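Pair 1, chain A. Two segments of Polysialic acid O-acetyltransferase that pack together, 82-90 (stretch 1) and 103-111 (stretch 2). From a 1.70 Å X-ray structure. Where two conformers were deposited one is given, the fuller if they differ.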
# COMPACT_ATOMS: atom_id res chain seq x y z
N ASP A 82 -14.35 -12.88 -25.30
CA ASP A 82 -14.11 -14.13 -26.03
C ASP A 82 -12.64 -14.42 -26.30
O ASP A 82 -11.81 -13.51 -26.29
CB ASP A 82 -14.83 -14.09 -27.38
CG ASP A 82 -16.29 -13.67 -27.28
OD1 ASP A 82 -16.90 -13.84 -26.20
OD2 ASP A 82 -16.83 -13.17 -28.29
N ASN A 83 -12.35 -15.69 -26.55
CA ASN A 83 -11.05 -16.11 -27.05
C ASN A 83 -9.90 -15.82 -26.09
O ASN A 83 -8.76 -15.61 -26.52
CB ASN A 83 -10.77 -15.45 -28.40
CG ASN A 83 -11.85 -15.76 -29.43
OD1 ASN A 83 -12.23 -16.91 -29.61
ND2 ASN A 83 -12.36 -14.72 -30.08
N ASN A 84 -10.20 -15.80 -24.79
CA ASN A 84 -9.18 -15.71 -23.76
C ASN A 84 -8.60 -17.08 -23.43
O ASN A 84 -9.24 -18.10 -23.67
CB ASN A 84 -9.77 -15.12 -22.47
CG ASN A 84 -10.33 -13.72 -22.66
OD1 ASN A 84 -9.58 -12.76 -22.79
ND2 ASN A 84 -11.64 -13.61 -22.65
N TYR A 85 -7.40 -17.09 -22.85
CA TYR A 85 -6.66 -18.33 -22.59
C TYR A 85 -5.87 -18.13 -21.31
O TYR A 85 -5.11 -17.17 -21.18
CB TYR A 85 -5.71 -18.60 -23.75
CG TYR A 85 -4.82 -19.83 -23.61
CD1 TYR A 85 -5.26 -21.09 -23.99
CD2 TYR A 85 -3.51 -19.71 -23.13
CE1 TYR A 85 -4.44 -22.20 -23.89
CE2 TYR A 85 -2.69 -20.82 -23.03
CZ TYR A 85 -3.15 -22.06 -23.40
OH TYR A 85 -2.32 -23.15 -23.29
N VAL A 86 -6.06 -19.03 -20.35
CA VAL A 86 -5.28 -19.02 -19.11
C VAL A 86 -4.73 -20.42 -18.89
O VAL A 86 -5.48 -21.40 -18.90
CB VAL A 86 -6.14 -18.60 -17.89
CG1 VAL A 86 -5.33 -18.68 -16.59
CG2 VAL A 86 -6.70 -17.19 -18.08
N ARG A 87 -3.42 -20.52 -18.70
CA ARG A 87 -2.79 -21.81 -18.45
C ARG A 87 -1.89 -21.73 -17.24
O ARG A 87 -0.98 -20.88 -17.19
CB ARG A 87 -1.98 -22.29 -19.66
CG ARG A 87 -1.29 -23.63 -19.43
CD ARG A 87 -0.45 -24.04 -20.65
NE ARG A 87 0.23 -25.32 -20.44
CZ ARG A 87 1.05 -25.89 -21.32
NH1 ARG A 87 1.30 -25.30 -22.48
NH2 ARG A 87 1.62 -27.06 -21.04
N ILE A 88 -2.13 -22.61 -16.28
CA ILE A 88 -1.33 -22.66 -15.08
C ILE A 88 -0.56 -23.97 -15.05
O ILE A 88 -1.15 -25.04 -14.97
CB ILE A 88 -2.21 -22.51 -13.83
CG1 ILE A 88 -2.98 -21.18 -13.89
CG2 ILE A 88 -1.36 -22.58 -12.56
CD1 ILE A 88 -3.89 -20.93 -12.71
N HIS A 89 0.76 -23.88 -15.13
CA HIS A 89 1.62 -25.06 -15.28
C HIS A 89 1.82 -25.85 -13.99
O HIS A 89 1.65 -25.32 -12.89
CB HIS A 89 2.98 -24.66 -15.84
CG HIS A 89 2.99 -24.36 -17.31
ND1 HIS A 89 2.40 -23.23 -17.85
CD2 HIS A 89 3.55 -25.03 -18.35
CE1 HIS A 89 2.59 -23.23 -19.16
NE2 HIS A 89 3.27 -24.31 -19.49
N LYS A 90 2.23 -27.11 -14.14
CA LYS A 90 2.34 -28.04 -13.02
C LYS A 90 3.22 -27.56 -11.87
O LYS A 90 4.19 -26.82 -12.07
CB LYS A 90 2.86 -29.39 -13.53
CG LYS A 90 4.16 -29.29 -14.30
CD LYS A 90 4.84 -30.65 -14.46
CE LYS A 90 3.98 -31.64 -15.23
NZ LYS A 90 4.65 -32.97 -15.39
N GLY A 103 -9.80 -11.34 -25.20
CA GLY A 103 -8.79 -12.01 -26.00
C GLY A 103 -7.40 -11.91 -25.41
O GLY A 103 -6.43 -11.70 -26.13
N SER A 104 -7.30 -12.05 -24.09
CA SER A 104 -6.01 -12.00 -23.42
C SER A 104 -5.50 -13.41 -23.12
O SER A 104 -6.27 -14.37 -23.06
CB SER A 104 -6.12 -11.21 -22.11
OG SER A 104 -6.45 -9.85 -22.36
N LYS A 105 -4.18 -13.52 -22.94
CA LYS A 105 -3.55 -14.77 -22.53
C LYS A 105 -2.81 -14.55 -21.22
O LYS A 105 -2.05 -13.60 -21.08
CB LYS A 105 -2.55 -15.25 -23.60
CG LYS A 105 -3.17 -15.55 -24.95
CD LYS A 105 -2.12 -16.17 -25.87
CE LYS A 105 -2.46 -15.96 -27.34
NZ LYS A 105 -3.74 -16.61 -27.72
N VAL A 106 -3.04 -15.43 -20.25
CA VAL A 106 -2.33 -15.34 -18.98
C VAL A 106 -1.71 -16.71 -18.76
O VAL A 106 -2.41 -17.71 -18.76
CB VAL A 106 -3.26 -14.98 -17.82
CG1 VAL A 106 -2.50 -14.97 -16.50
CG2 VAL A 106 -3.89 -13.60 -18.07
N ILE A 107 -0.39 -16.74 -18.60
CA ILE A 107 0.34 -18.00 -18.44
C ILE A 107 1.20 -17.92 -17.19
O ILE A 107 1.89 -16.94 -16.97
CB ILE A 107 1.26 -18.28 -19.64
CG1 ILE A 107 0.50 -18.15 -20.97
CG2 ILE A 107 1.91 -19.66 -19.50
CD1 ILE A 107 -0.73 -19.01 -21.07
N ILE A 108 1.15 -18.97 -16.38
CA ILE A 108 1.96 -19.06 -15.18
C ILE A 108 2.78 -20.34 -15.22
O ILE A 108 2.23 -21.43 -15.34
CB ILE A 108 1.07 -19.02 -13.94
CG1 ILE A 108 0.28 -17.70 -13.91
CG2 ILE A 108 1.90 -19.21 -12.68
CD1 ILE A 108 -0.73 -17.60 -12.80
N GLY A 109 4.10 -20.21 -15.15
CA GLY A 109 5.01 -21.32 -15.38
C GLY A 109 5.11 -22.32 -14.25
O GLY A 109 4.49 -22.18 -13.20
N ARG A 110 5.94 -23.34 -14.46
CA ARG A 110 6.11 -24.44 -13.52
C ARG A 110 6.82 -24.04 -12.23
O ARG A 110 7.76 -23.24 -12.26
CB ARG A 110 6.91 -25.57 -14.18
CG ARG A 110 6.22 -26.17 -15.38
CD ARG A 110 6.98 -27.39 -15.89
NE ARG A 110 8.14 -27.03 -16.69
CZ ARG A 110 8.13 -26.87 -18.01
NH1 ARG A 110 7.00 -27.04 -18.69
NH2 ARG A 110 9.24 -26.53 -18.65
N ARG A 111 6.37 -24.61 -11.11
CA ARG A 111 7.03 -24.44 -9.82
C ARG A 111 7.07 -22.98 -9.36
O ARG A 111 7.93 -22.60 -8.57
CB ARG A 111 8.44 -25.02 -9.86
CG ARG A 111 8.49 -26.50 -10.25
CD ARG A 111 9.91 -26.98 -10.48
NE ARG A 111 10.61 -26.18 -11.49
CZ ARG A 111 10.63 -26.45 -12.79
NH1 ARG A 111 10.00 -27.52 -13.27
NH2 ARG A 111 11.30 -25.66 -13.62
O HOH W 1 -6.10 -15.85 -26.25

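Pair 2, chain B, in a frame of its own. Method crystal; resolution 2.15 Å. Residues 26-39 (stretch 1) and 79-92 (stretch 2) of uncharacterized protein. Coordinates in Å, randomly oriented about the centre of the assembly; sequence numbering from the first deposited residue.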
# COMPACT_ATOMS: atom_id res chain seq x y z
N GLU B 26 -20.25 -10.24 -20.71
CA GLU B 26 -19.61 -10.41 -19.40
C GLU B 26 -18.06 -10.37 -19.53
O GLU B 26 -17.36 -10.08 -18.55
CB GLU B 26 -20.09 -11.74 -18.73
CG GLU B 26 -20.02 -12.99 -19.60
CD GLU B 26 -20.67 -14.26 -19.07
OE1 GLU B 26 -20.48 -14.58 -17.87
OE2 GLU B 26 -21.31 -14.97 -19.87
N GLN B 27 -17.55 -10.64 -20.76
CA GLN B 27 -16.13 -10.68 -21.12
C GLN B 27 -15.60 -9.32 -21.61
O GLN B 27 -14.49 -9.26 -22.13
CB GLN B 27 -15.91 -11.75 -22.21
CG GLN B 27 -15.97 -13.20 -21.72
CD GLN B 27 -14.66 -13.63 -21.12
OE1 GLN B 27 -14.42 -13.49 -19.91
NE2 GLN B 27 -13.78 -14.16 -21.97
N CYS B 28 -16.39 -8.23 -21.45
CA CYS B 28 -15.99 -6.88 -21.89
C CYS B 28 -14.90 -6.32 -20.96
O CYS B 28 -15.15 -6.18 -19.76
CB CYS B 28 -17.18 -5.94 -21.97
SG CYS B 28 -16.74 -4.21 -22.33
N PRO B 29 -13.69 -5.97 -21.50
CA PRO B 29 -12.63 -5.36 -20.66
C PRO B 29 -13.12 -4.13 -19.89
O PRO B 29 -13.91 -3.34 -20.42
CB PRO B 29 -11.55 -5.01 -21.68
CG PRO B 29 -11.76 -6.01 -22.78
CD PRO B 29 -13.24 -6.08 -22.91
N LEU B 30 -12.67 -4.01 -18.64
CA LEU B 30 -13.10 -3.05 -17.62
C LEU B 30 -11.94 -2.42 -16.87
O LEU B 30 -11.01 -3.12 -16.46
CB LEU B 30 -13.97 -3.89 -16.62
CG LEU B 30 -14.61 -3.26 -15.38
CD1 LEU B 30 -15.91 -3.99 -15.05
CD2 LEU B 30 -13.69 -3.39 -14.15
N VAL B 31 -12.02 -1.11 -16.62
CA VAL B 31 -11.07 -0.33 -15.82
C VAL B 31 -11.83 0.36 -14.70
O VAL B 31 -12.75 1.14 -14.96
CB VAL B 31 -10.18 0.68 -16.60
CG1 VAL B 31 -9.28 1.46 -15.63
CG2 VAL B 31 -9.33 -0.03 -17.64
N ASN B 32 -11.45 0.06 -13.46
CA ASN B 32 -12.10 0.64 -12.29
C ASN B 32 -11.07 1.44 -11.48
O ASN B 32 -10.13 0.86 -10.95
CB ASN B 32 -12.79 -0.47 -11.47
CG ASN B 32 -13.57 0.02 -10.27
OD1 ASN B 32 -13.08 0.79 -9.43
ND2 ASN B 32 -14.79 -0.46 -10.14
N ILE B 33 -11.23 2.78 -11.44
CA ILE B 33 -10.31 3.70 -10.75
C ILE B 33 -11.06 4.48 -9.66
O ILE B 33 -12.01 5.19 -9.97
CB ILE B 33 -9.58 4.66 -11.75
CG1 ILE B 33 -8.64 3.87 -12.70
CG2 ILE B 33 -8.79 5.79 -11.00
CD1 ILE B 33 -8.29 4.60 -13.95
N ASP B 34 -10.59 4.35 -8.41
CA ASP B 34 -11.14 5.00 -7.21
C ASP B 34 -10.02 5.76 -6.52
O ASP B 34 -9.30 5.20 -5.69
CB ASP B 34 -11.79 3.95 -6.29
CG ASP B 34 -12.42 4.49 -5.00
OD1 ASP B 34 -12.49 5.74 -4.84
OD2 ASP B 34 -12.81 3.66 -4.14
N THR B 35 -9.85 7.03 -6.87
CA THR B 35 -8.75 7.80 -6.32
C THR B 35 -9.25 8.99 -5.47
O THR B 35 -10.45 9.08 -5.18
CB THR B 35 -7.78 8.19 -7.43
OG1 THR B 35 -6.55 8.61 -6.84
CG2 THR B 35 -8.34 9.24 -8.40
N LEU B 36 -8.30 9.84 -5.02
CA LEU B 36 -8.53 10.97 -4.13
C LEU B 36 -7.84 12.26 -4.57
O LEU B 36 -6.72 12.24 -5.09
CB LEU B 36 -7.98 10.64 -2.73
CG LEU B 36 -8.54 9.48 -1.95
CD1 LEU B 36 -7.61 9.14 -0.81
CD2 LEU B 36 -9.94 9.78 -1.41
N LYS B 37 -8.50 13.38 -4.24
CA LYS B 37 -8.01 14.74 -4.40
C LYS B 37 -8.11 15.42 -3.03
O LYS B 37 -9.02 15.13 -2.26
CB LYS B 37 -8.78 15.52 -5.48
CG LYS B 37 -8.03 15.54 -6.80
CD LYS B 37 -8.73 16.40 -7.84
CE LYS B 37 -8.09 16.27 -9.20
NZ LYS B 37 -8.78 17.12 -10.21
N PHE B 38 -7.13 16.28 -2.72
CA PHE B 38 -7.05 17.00 -1.46
C PHE B 38 -7.12 18.52 -1.76
O PHE B 38 -6.14 19.09 -2.24
CB PHE B 38 -5.78 16.62 -0.67
CG PHE B 38 -5.70 15.18 -0.20
CD1 PHE B 38 -5.14 14.19 -1.01
CD2 PHE B 38 -6.14 14.82 1.07
CE1 PHE B 38 -5.03 12.87 -0.56
CE2 PHE B 38 -6.04 13.49 1.52
CZ PHE B 38 -5.48 12.53 0.70
N PRO B 39 -8.29 19.16 -1.53
CA PRO B 39 -8.41 20.60 -1.85
C PRO B 39 -7.42 21.51 -1.09
O PRO B 39 -6.91 22.47 -1.69
CB PRO B 39 -9.86 20.93 -1.46
CG PRO B 39 -10.58 19.63 -1.48
CD PRO B 39 -9.57 18.62 -1.02
N ALA B 79 -6.56 -4.36 -24.31
CA ALA B 79 -7.02 -5.50 -23.50
C ALA B 79 -7.67 -6.58 -24.34
O ALA B 79 -8.34 -6.27 -25.31
CB ALA B 79 -7.99 -5.04 -22.43
N GLU B 80 -7.43 -7.86 -23.97
CA GLU B 80 -8.05 -9.01 -24.62
C GLU B 80 -9.38 -9.32 -23.90
O GLU B 80 -9.61 -8.69 -22.87
CB GLU B 80 -7.10 -10.20 -24.58
CG GLU B 80 -5.99 -10.15 -25.63
CD GLU B 80 -4.96 -11.26 -25.55
OE1 GLU B 80 -5.16 -12.24 -24.79
OE2 GLU B 80 -3.93 -11.15 -26.25
N PRO B 81 -10.29 -10.19 -24.40
CA PRO B 81 -11.57 -10.41 -23.68
C PRO B 81 -11.40 -10.96 -22.25
O PRO B 81 -10.53 -11.80 -22.00
CB PRO B 81 -12.30 -11.43 -24.57
CG PRO B 81 -11.73 -11.19 -25.96
CD PRO B 81 -10.28 -10.92 -25.70
N GLY B 82 -12.19 -10.41 -21.33
CA GLY B 82 -12.25 -10.78 -19.92
C GLY B 82 -11.28 -10.06 -19.01
O GLY B 82 -11.31 -10.28 -17.79
N TRP B 83 -10.38 -9.25 -19.59
CA TRP B 83 -9.36 -8.53 -18.81
C TRP B 83 -9.98 -7.41 -18.00
O TRP B 83 -10.96 -6.80 -18.41
CB TRP B 83 -8.26 -7.97 -19.72
CG TRP B 83 -7.33 -8.99 -20.31
CD1 TRP B 83 -7.56 -10.32 -20.50
CD2 TRP B 83 -6.04 -8.72 -20.88
NE1 TRP B 83 -6.47 -10.91 -21.11
CE2 TRP B 83 -5.53 -9.94 -21.37
CE3 TRP B 83 -5.24 -7.56 -20.98
CZ2 TRP B 83 -4.27 -10.04 -21.96
CZ3 TRP B 83 -3.98 -7.66 -21.55
CH2 TRP B 83 -3.51 -8.89 -22.05
N SER B 84 -9.37 -7.12 -16.87
CA SER B 84 -9.80 -6.04 -15.98
C SER B 84 -8.63 -5.50 -15.19
O SER B 84 -7.65 -6.22 -14.93
CB SER B 84 -10.91 -6.49 -15.03
OG SER B 84 -10.48 -7.58 -14.23
N SER B 85 -8.75 -4.23 -14.82
CA SER B 85 -7.75 -3.53 -14.04
C SER B 85 -8.47 -2.63 -13.03
O SER B 85 -9.38 -1.87 -13.40
CB SER B 85 -6.82 -2.74 -14.97
OG SER B 85 -5.96 -1.89 -14.24
N TYR B 86 -8.09 -2.77 -11.73
CA TYR B 86 -8.63 -2.04 -10.59
C TYR B 86 -7.51 -1.32 -9.90
O TYR B 86 -6.49 -1.94 -9.60
CB TYR B 86 -9.33 -2.97 -9.56
CG TYR B 86 -10.58 -3.68 -10.04
CD1 TYR B 86 -10.49 -4.83 -10.81
CD2 TYR B 86 -11.84 -3.25 -9.64
CE1 TYR B 86 -11.64 -5.49 -11.26
CE2 TYR B 86 -13.00 -3.90 -10.08
CZ TYR B 86 -12.89 -5.03 -10.88
OH TYR B 86 -14.02 -5.68 -11.30
N LEU B 87 -7.70 -0.03 -9.62
CA LEU B 87 -6.75 0.81 -8.90
C LEU B 87 -7.49 1.59 -7.84
O LEU B 87 -8.56 2.19 -8.13
CB LEU B 87 -5.99 1.77 -9.82
CG LEU B 87 -4.96 1.19 -10.79
CD1 LEU B 87 -4.55 2.26 -11.79
CD2 LEU B 87 -3.73 0.66 -10.07
N GLN B 88 -6.97 1.59 -6.63
CA GLN B 88 -7.65 2.29 -5.55
C GLN B 88 -6.68 2.92 -4.56
O GLN B 88 -5.68 2.31 -4.13
CB GLN B 88 -8.61 1.33 -4.81
CG GLN B 88 -9.40 2.02 -3.70
CD GLN B 88 -9.98 1.03 -2.75
OE1 GLN B 88 -11.05 0.48 -2.98
NE2 GLN B 88 -9.27 0.78 -1.66
N ALA B 89 -7.00 4.16 -4.19
CA ALA B 89 -6.31 4.96 -3.19
C ALA B 89 -7.33 5.44 -2.19
O ALA B 89 -8.37 6.01 -2.59
CB ALA B 89 -5.61 6.14 -3.84
N LYS B 90 -7.08 5.14 -0.91
CA LYS B 90 -7.95 5.58 0.19
C LYS B 90 -7.12 5.97 1.41
O LYS B 90 -6.03 5.44 1.64
CB LYS B 90 -9.04 4.53 0.56
CG LYS B 90 -8.53 3.20 1.09
CD LYS B 90 -9.63 2.43 1.81
CE LYS B 90 -9.06 1.42 2.79
NZ LYS B 90 -10.12 0.76 3.60
N VAL B 91 -7.64 6.94 2.17
CA VAL B 91 -7.00 7.38 3.40
C VAL B 91 -7.20 6.28 4.45
O VAL B 91 -8.32 5.96 4.79
CB VAL B 91 -7.49 8.77 3.90
CG1 VAL B 91 -6.89 9.09 5.26
CG2 VAL B 91 -7.15 9.87 2.89
N ARG B 92 -6.10 5.67 4.89
CA ARG B 92 -6.17 4.66 5.93
C ARG B 92 -6.28 5.39 7.28
O ARG B 92 -7.10 4.99 8.10
CB ARG B 92 -4.94 3.71 5.88
CG ARG B 92 -5.00 2.67 7.00
CD ARG B 92 -4.17 1.45 6.74
NE ARG B 92 -4.11 0.63 7.95
CZ ARG B 92 -3.84 -0.67 7.98
NH1 ARG B 92 -3.62 -1.34 6.85
NH2 ARG B 92 -3.79 -1.31 9.14
O HOH W 2 -10.96 0.41 -7.93

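Both pairs lay two parallel strands side by side with their axes 4.7 Å apart at closest approach, and 14 central residues superpose at 0.7 Å. The N-to-C directions diverge by 2° in pair 1 and 25° in pair 2, where the strands are also longer. The first rule is carried by the backbone. In pair 1, Y85(A) N donates to S104(A) O (3.0 Å), V106(A) N to Y85(A) O (2.9 Å), R87(A) N to V106(A) O (3.0 Å), I108(A) N to R87(A) O (3.0 Å) and H89(A) N to I108(A) O (2.9 Å). Pair 2 repeats this ladder at the matched positions, from L30(B) N to W83(B) O, stretched to 3.3 Å, through to D34(B) N and L87(B) O at 3.0 Å. Y85(A) and R87(A), like L30(B) and N32(B), use both their own N and O toward the other strand; separately, the in-register parallel pairing puts bridged residues on the same face.

One face is filled in nearly the same way. V86(A) matches V31(B), both t, and I88(A) matches I33(B), both m,t; all four are buried. Across from them, V106(A) is matched by S85(B) and I108(A) by L87(B), again buried. In pair 1 the valines meet at V86(A) CG2 to V106(A) CB, 4.1 Å, and the isoleucines at I88(A) CG1 to I108(A) CD1, 4.4 Å. In pair 2, I33(B) CG1 lies 4.4 Å from L87(B) CB, so a differently branched residue fills nearly the same place. The serine is the polar exception, its OG hydrogen-bonded elsewhere in the structure.

The other face tolerates more variety. K105(A) matches S84(B): K105(A) CG lies 4.1 Å from Y85(A) CB, and S84(B) CB 4.3 Å from L30(B) CD2, so a long and a short side chain approach their bridge partners about equally. Y85(A) matches L30(B), and I107(A) matches Y86(B): the aromatic ring changes strands. In pair 1 the ring edge of Y85(A) meets I107(A), CE2 to CD1 at 3.3 Å; in pair 2, L30(B) CD2 reaches Y86(B) CZ at 3.7 Å. Either way, a ring on one strand packs diagonally against an aliphatic chain on the other. R87(A) and N32(B) share the next position. R87(A) touches the isoleucine through CB, 3.8 Å from I107(A) CD1, while its end leads away; the shorter asparagine sets N32(B) CB 3.5 Å from Y86(B) CD2.

The ends show where the template loosens. N84(A) matches P29(B). The asparagine's OD1 accepts from S104(A) N at 2.7 Å and, weakly, from G103(A) N at 2.8 Å. Proline offers carbon instead, P29(B) CB to A79(B) CB at 3.6 Å. The CA atoms of G103(A) and G82(B) fall 1.8 Å apart after superposition, yet both have positive phi, and an ideal CB on G82(B) would clash, 2.7 Å from Q27(B) OE1. At the far end, CA-to-CB of H89(A) points toward the other stretch, and its ND1 donates to I108(A) O at 3.1 Å; the D34(B) side chain is on the face of N32(B) and Y86(B), OD1 and OD2 hydrogen-bonded elsewhere in the structure, and D34(B) O accepts from A89(B) N at 2.9 Å.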